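Multi-copper Oxidase CueO (Ochrobactrum, PDB 6EVG) oxidises lignin model compounds and lignosulfonate as a laccase-like multicopper oxidase, probably coupling their oxidation to the reduction of dioxygen to water. Local coordinates at residues L70-T75 and V119-P124; A125-F130 and L149-D154. All blocks are in the same frame, centred on the assembly; numbering follows the deposited sequence.

Interaction 1. Residues L70-T75 and V119-P124; sequences LKNGET and VKIQQP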
loop_
_atom_site.group_PDB
_atom_site.type_symbol
_atom_site.label_atom_id
_atom_site.label_comp_id
_atom_site.label_asym_id
_atom_site.label_seq_id
_atom_site.Cartn_x
_atom_site.Cartn_y
_atom_site.Cartn_z
ATOM N N LEU A 70 -6.694 5.943 -14.405
ATOM C CA LEU A 70 -5.887 6.154 -15.578
ATOM C C LEU A 70 -6.009 4.997 -16.531
ATOM O O LEU A 70 -6.046 3.837 -16.132
ATOM C CB LEU A 70 -4.437 6.280 -15.160
ATOM C CG LEU A 70 -4.127 7.411 -14.163
ATOM C CD1 LEU A 70 -2.662 7.379 -13.795
ATOM C CD2 LEU A 70 -4.554 8.758 -14.641
ATOM N N LYS A 71 -6.038 5.301 -17.826
ATOM C CA LYS A 71 -6.118 4.295 -18.877
ATOM C C LYS A 71 -4.730 3.899 -19.336
ATOM O O LYS A 71 -3.893 4.767 -19.606
ATOM C CB LYS A 71 -6.915 4.790 -20.036
ATOM C CG LYS A 71 -8.358 5.052 -19.705
ATOM C CD LYS A 71 -9.169 5.519 -20.883
ATOM C CE LYS A 71 -8.837 6.917 -21.271
ATOM N NZ LYS A 71 -9.986 7.506 -22.048
ATOM N N ASN A 72 -4.466 2.591 -19.466
ATOM C CA ASN A 72 -3.238 2.160 -20.054
ATOM C C ASN A 72 -3.110 2.822 -21.423
ATOM O O ASN A 72 -4.092 2.936 -22.186
ATOM C CB ASN A 72 -3.210 0.636 -20.191
ATOM C CG ASN A 72 -1.835 0.109 -20.405
ATOM O OD1 ASN A 72 -0.859 0.597 -19.840
ATOM N ND2 ASN A 72 -1.755 -0.897 -21.295
ATOM N N GLY A 73 -1.895 3.267 -21.719
ATOM C CA GLY A 73 -1.623 3.935 -22.948
ATOM C C GLY A 73 -1.826 5.464 -22.952
ATOM O O GLY A 73 -1.427 6.120 -23.920
ATOM N N GLU A 74 -2.437 6.062 -21.940
ATOM C CA GLU A 74 -2.588 7.497 -22.003
ATOM C C GLU A 74 -1.421 8.250 -21.332
ATOM O O GLU A 74 -0.734 7.709 -20.474
ATOM C CB GLU A 74 -3.933 8.029 -21.551
ATOM C CG GLU A 74 -4.168 8.077 -20.086
ATOM C CD GLU A 74 -5.599 8.602 -19.568
ATOM O OE1 GLU A 74 -6.181 9.650 -20.104
ATOM O OE2 GLU A 74 -6.124 8.015 -18.589
ATOM N N THR A 75 -1.279 9.499 -21.689
ATOM C CA THR A 75 -0.308 10.418 -21.056
ATOM C C THR A 75 -1.072 11.396 -20.178
ATOM O O THR A 75 -2.057 12.006 -20.608
ATOM C CB THR A 75 0.506 11.218 -22.094
ATOM O OG1 THR A 75 1.164 10.310 -22.957
ATOM C CG2 THR A 75 1.582 12.096 -21.425
ATOM N N VAL A 119 3.452 11.644 -17.182
ATOM C CA VAL A 119 3.608 10.171 -17.243
ATOM C C VAL A 119 2.864 9.593 -18.401
ATOM O O VAL A 119 1.700 9.895 -18.616
ATOM C CB VAL A 119 3.123 9.518 -15.913
ATOM C CG1 VAL A 119 3.141 8.024 -16.018
ATOM C CG2 VAL A 119 3.886 10.087 -14.723
ATOM N N LYS A 120 3.505 8.662 -19.080
ATOM C CA LYS A 120 2.905 7.884 -20.141
ATOM C C LYS A 120 2.700 6.483 -19.606
ATOM O O LYS A 120 3.678 5.750 -19.358
ATOM C CB LYS A 120 3.811 7.916 -21.368
ATOM C CG LYS A 120 3.158 7.263 -22.578
ATOM C CD LYS A 120 4.070 7.205 -23.810
ATOM C CE LYS A 120 4.316 8.504 -24.449
ATOM N NZ LYS A 120 5.140 8.364 -25.674
ATOM N N ILE A 121 1.465 6.100 -19.391
ATOM C CA ILE A 121 1.131 4.827 -18.713
ATOM C C ILE A 121 1.276 3.643 -19.661
ATOM O O ILE A 121 0.694 3.648 -20.736
ATOM C CB ILE A 121 -0.301 4.907 -18.175
ATOM C CG1 ILE A 121 -0.526 6.117 -17.236
ATOM C CG2 ILE A 121 -0.676 3.600 -17.516
ATOM C CD1 ILE A 121 0.222 6.112 -15.957
ATOM N N GLN A 122 2.053 2.638 -19.219
ATOM C CA GLN A 122 2.122 1.374 -19.985
ATOM C C GLN A 122 2.504 0.292 -18.990
ATOM O O GLN A 122 3.663 0.105 -18.641
ATOM C CB GLN A 122 3.106 1.458 -21.147
ATOM C CG GLN A 122 3.064 0.201 -21.997
ATOM C CD GLN A 122 4.002 0.159 -23.159
ATOM O OE1 GLN A 122 4.269 1.168 -23.837
ATOM N NE2 GLN A 122 4.526 -1.036 -23.459
ATOM N N GLN A 123 1.483 -0.402 -18.456
ATOM C CA GLN A 123 1.697 -1.397 -17.414
ATOM C C GLN A 123 0.451 -2.261 -17.280
ATOM O O GLN A 123 -0.639 -1.854 -17.702
ATOM C CB GLN A 123 2.049 -0.752 -16.074
ATOM C CG GLN A 123 0.896 0.025 -15.461
ATOM C CD GLN A 123 1.368 0.742 -14.229
ATOM O OE1 GLN A 123 1.849 1.881 -14.283
ATOM N NE2 GLN A 123 1.303 0.049 -13.084
ATOM N N PRO A 124 0.532 -3.400 -16.577
ATOM C CA PRO A 124 -0.672 -4.191 -16.330
ATOM C C PRO A 124 -1.689 -3.470 -15.503
ATOM O O PRO A 124 -1.362 -2.749 -14.566
ATOM C CB PRO A 124 -0.121 -5.428 -15.607
ATOM C CG PRO A 124 1.319 -5.576 -16.062
ATOM C CD PRO A 124 1.774 -4.108 -16.182
#
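Ile121 sits in the bend that Leu70, Lys71, Asn72 and Glu74 make around a type II turn from Lys71 to Glu74. Its CB faces two carbonyl oxygens, those of Lys71 and Glu74. From CB the branches part: CG1 rests 3.6 Å from Glu74 O, while CG2 lies 3.8 Å from Asn72 OD1 and also meets Asn72 CA. CD1 ends the longer branch against Leu70 CD1 at 3.8 Å, the two side chains crossing at about a right angle. The main chain of Ile121 is gripped at both ends. Its N-H gives a nearly straight bond (173°) to Glu74 O, 2.9 Å away, and its O accepts Gly73 N at 2.8 Å from above the carbonyl plane. Asn72 CG stands anti to the backbone N (chi1 -163°), and its OD1 accepts Gln123 N at 2.9 Å. Across the turn, Lys71 N donates a straight bond to Glu74 OE2. Thr75 and Lys120 form an antiparallel non-hydrogen-bonded pair. Here two connections that cross from one sheet of a cupredoxin beta-sandwich to the other run side by side. All three hydrogen bonds between them are donated by backbone N-H groups, and Asn72 OD1 is the one side-chain acceptor; the fit therefore depends mainly on backbone shape, including the positive phi of Gly73 (89°), and on the apolar reach of Ile121.

Interaction 2. Residues A125-F130 and L149-D154; sequences ASFNWF and LMVVTD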
loop_
_atom_site.group_PDB
_atom_site.type_symbol
_atom_site.label_atom_id
_atom_site.label_comp_id
_atom_site.label_asym_id
_atom_site.label_seq_id
_atom_site.Cartn_x
_atom_site.Cartn_y
_atom_site.Cartn_z
ATOM N N ALA A 125 -2.961 -3.727 -15.826
ATOM C CA ALA A 125 -4.079 -3.209 -15.050
ATOM C C ALA A 125 -3.911 -3.589 -13.578
ATOM O O ALA A 125 -3.605 -4.737 -13.259
ATOM C CB ALA A 125 -5.375 -3.779 -15.610
ATOM N N SER A 126 -4.120 -2.623 -12.694
ATOM C CA SER A 126 -3.738 -2.791 -11.284
ATOM C C SER A 126 -4.306 -1.706 -10.430
ATOM O O SER A 126 -4.690 -0.613 -10.894
ATOM C CB SER A 126 -2.208 -2.829 -11.179
ATOM O OG SER A 126 -1.605 -1.734 -11.878
ATOM N N PHE A 127 -4.357 -2.000 -9.139
ATOM C CA PHE A 127 -4.811 -1.108 -8.059
ATOM C C PHE A 127 -3.592 -0.649 -7.273
ATOM O O PHE A 127 -3.002 -1.429 -6.539
ATOM C CB PHE A 127 -5.825 -1.854 -7.180
ATOM C CG PHE A 127 -6.298 -1.106 -5.976
ATOM C CD1 PHE A 127 -6.845 0.168 -6.048
ATOM C CD2 PHE A 127 -6.278 -1.661 -4.715
ATOM C CE1 PHE A 127 -7.321 0.819 -4.932
ATOM C CE2 PHE A 127 -6.723 -1.002 -3.593
ATOM C CZ PHE A 127 -7.277 0.224 -3.707
ATOM N N ASN A 128 -3.252 0.612 -7.488
ATOM C CA ASN A 128 -2.047 1.265 -6.948
ATOM C C ASN A 128 -2.436 2.379 -6.016
ATOM O O ASN A 128 -3.642 2.645 -5.794
ATOM C CB ASN A 128 -1.146 1.701 -8.103
ATOM C CG ASN A 128 -0.947 0.549 -9.076
ATOM O OD1 ASN A 128 -0.379 -0.475 -8.684
ATOM N ND2 ASN A 128 -1.402 0.726 -10.291
ATOM N N TRP A 129 -1.461 3.102 -5.475
ATOM C CA TRP A 129 -1.764 4.186 -4.543
ATOM C C TRP A 129 -0.608 5.166 -4.505
ATOM O O TRP A 129 0.391 4.991 -5.191
ATOM C CB TRP A 129 -2.177 3.673 -3.162
ATOM C CG TRP A 129 -1.091 3.028 -2.359
ATOM C CD1 TRP A 129 -0.332 1.938 -2.651
ATOM C CD2 TRP A 129 -0.753 3.394 -1.017
ATOM N NE1 TRP A 129 0.470 1.622 -1.573
ATOM C CE2 TRP A 129 0.238 2.525 -0.565
ATOM C CE3 TRP A 129 -1.194 4.408 -0.152
ATOM C CZ2 TRP A 129 0.770 2.610 0.735
ATOM C CZ3 TRP A 129 -0.686 4.509 1.111
ATOM C CH2 TRP A 129 0.301 3.589 1.564
ATOM N N PHE A 130 -0.747 6.209 -3.682
ATOM C CA PHE A 130 0.322 7.198 -3.573
ATOM C C PHE A 130 0.275 7.857 -2.236
ATOM O O PHE A 130 -0.799 7.979 -1.610
ATOM C CB PHE A 130 0.283 8.223 -4.748
ATOM C CG PHE A 130 -1.024 8.854 -5.017
ATOM C CD1 PHE A 130 -1.392 10.060 -4.445
ATOM C CD2 PHE A 130 -1.919 8.308 -5.938
ATOM C CE1 PHE A 130 -2.599 10.679 -4.767
ATOM C CE2 PHE A 130 -3.153 8.911 -6.236
ATOM C CZ PHE A 130 -3.463 10.085 -5.653
ATOM N N LEU A 149 -5.517 6.969 -4.096
ATOM C CA LEU A 149 -5.580 5.690 -4.798
ATOM C C LEU A 149 -5.409 5.917 -6.287
ATOM O O LEU A 149 -5.752 6.979 -6.797
ATOM C CB LEU A 149 -6.906 4.975 -4.497
ATOM C CG LEU A 149 -7.199 4.766 -3.036
ATOM C CD1 LEU A 149 -8.563 4.106 -2.851
ATOM C CD2 LEU A 149 -6.112 3.948 -2.338
ATOM N N MET A 150 -4.889 4.913 -7.000
ATOM C CA MET A 150 -4.600 5.061 -8.428
ATOM C C MET A 150 -4.817 3.780 -9.171
ATOM O O MET A 150 -3.993 2.864 -9.020
ATOM C CB MET A 150 -3.156 5.593 -8.600
ATOM C CG MET A 150 -2.796 5.877 -10.039
ATOM S SD MET A 150 -1.224 6.790 -10.212
ATOM C CE MET A 150 -1.700 8.439 -9.787
ATOM N N VAL A 151 -5.905 3.675 -9.911
ATOM C CA VAL A 151 -6.206 2.515 -10.717
ATOM C C VAL A 151 -5.707 2.713 -12.135
ATOM O O VAL A 151 -5.985 3.755 -12.747
ATOM C CB VAL A 151 -7.734 2.230 -10.705
ATOM C CG1 VAL A 151 -8.097 1.199 -11.764
ATOM C CG2 VAL A 151 -8.178 1.794 -9.328
ATOM N N VAL A 152 -4.971 1.726 -12.655
ATOM C CA VAL A 152 -4.675 1.638 -14.077
ATOM C C VAL A 152 -5.634 0.605 -14.657
ATOM O O VAL A 152 -5.659 -0.533 -14.188
ATOM C CB VAL A 152 -3.212 1.232 -14.360
ATOM C CG1 VAL A 152 -3.013 0.994 -15.848
ATOM C CG2 VAL A 152 -2.278 2.334 -13.859
ATOM N N THR A 153 -6.398 0.983 -15.652
ATOM C CA THR A 153 -7.346 0.112 -16.347
ATOM C C THR A 153 -6.971 -0.024 -17.799
ATOM O O THR A 153 -6.522 0.931 -18.414
ATOM C CB THR A 153 -8.771 0.577 -16.180
ATOM O OG1 THR A 153 -9.621 -0.421 -16.770
ATOM C CG2 THR A 153 -9.024 1.935 -16.739
ATOM N N ASP A 154 -7.292 -1.186 -18.357
ATOM C CA ASP A 154 -7.150 -1.409 -19.777
ATOM C C ASP A 154 -8.482 -1.590 -20.473
ATOM O O ASP A 154 -8.501 -1.919 -21.644
ATOM C CB ASP A 154 -6.235 -2.627 -20.100
ATOM C CG ASP A 154 -6.746 -3.939 -19.543
ATOM O OD1 ASP A 154 -7.911 -3.971 -19.082
ATOM O OD2 ASP A 154 -5.960 -4.957 -19.602
HETATM O O HOH W 1 -3.529 -5.186 -18.306
#
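Leu149 straddles the rim of Phe127 and the stem of Trp129, while Met150, on the other face of the strand pair, turns to Phe130. Leu149 CD1 comes to Phe127 CE1 at 4.1 Å, near the ring plane, and CD2 touches both Phe127 CZ and Trp129 CB. Val151 CG2 extends this row, meeting the same ring edge at CD1. Met150 reaches Phe130 with two atoms: CB lies in the ring plane at its edge, and the bend at chi3 (-77°) brings CE to 3.9 Å from Phe130 CD2 in an oblique approach. The two side chains cross at about a right angle. Phe130 CE2 also lies 3.3 Å from Leu149 O; its ring meets Trp92 edge-to-face as well. The strands 126-131 and 148-153 are antiparallel neighbours in the five-stranded sheet of the N-terminal cupredoxin domain, and four backbone bonds, a pair at Ser126-Val152 and a pair at Asn128-Met150, hold them together. Of these, Met150 N approaches Asn128 O at 2.9 Å from well above the carbonyl plane. Beside Met150, Asn128 CB comes within 3.2 Å of Met150 O. Asn128 CG is anti to the carbonyl carbon (chi1 -49°), beside the backbone N; within its own strand, ND2 donates in the amide plane to Ser126 OG at 2.9 Å. OD1 is hydrogen-bonded by Arg269, so both the oxygen and the nitrogen of this buried amide have a partner. At the far end a water accepts from Ala125 N and donates to Asp154 OD2 at 2.8 Å, an oxygen that also forms a salt bridge with Arg160.

Interactions 1 and 2 lie in series along the chain, their centres about 10 Å apart, and meet through strands 67-71 and 148-153, neighbours in one sheet. Leu70 N is 2.8 Å from Val151 O, and Asn72 N equally far from Thr153 O, both probable hydrogen bonds. Packing joins them too: Ile121 CG2 lies 3.9 Å from Val152 CG1, and Leu70 CD1 as far from Met150 SD. Interaction 2 lies deeper in the molecule. Its Trp129 contacts His93, His131 and His491, which belong to His-X-His motifs that in related oxidases bind the trinuclear copper cluster; His491 follows Cys490, a ligand of the copper seen with His434 and His495.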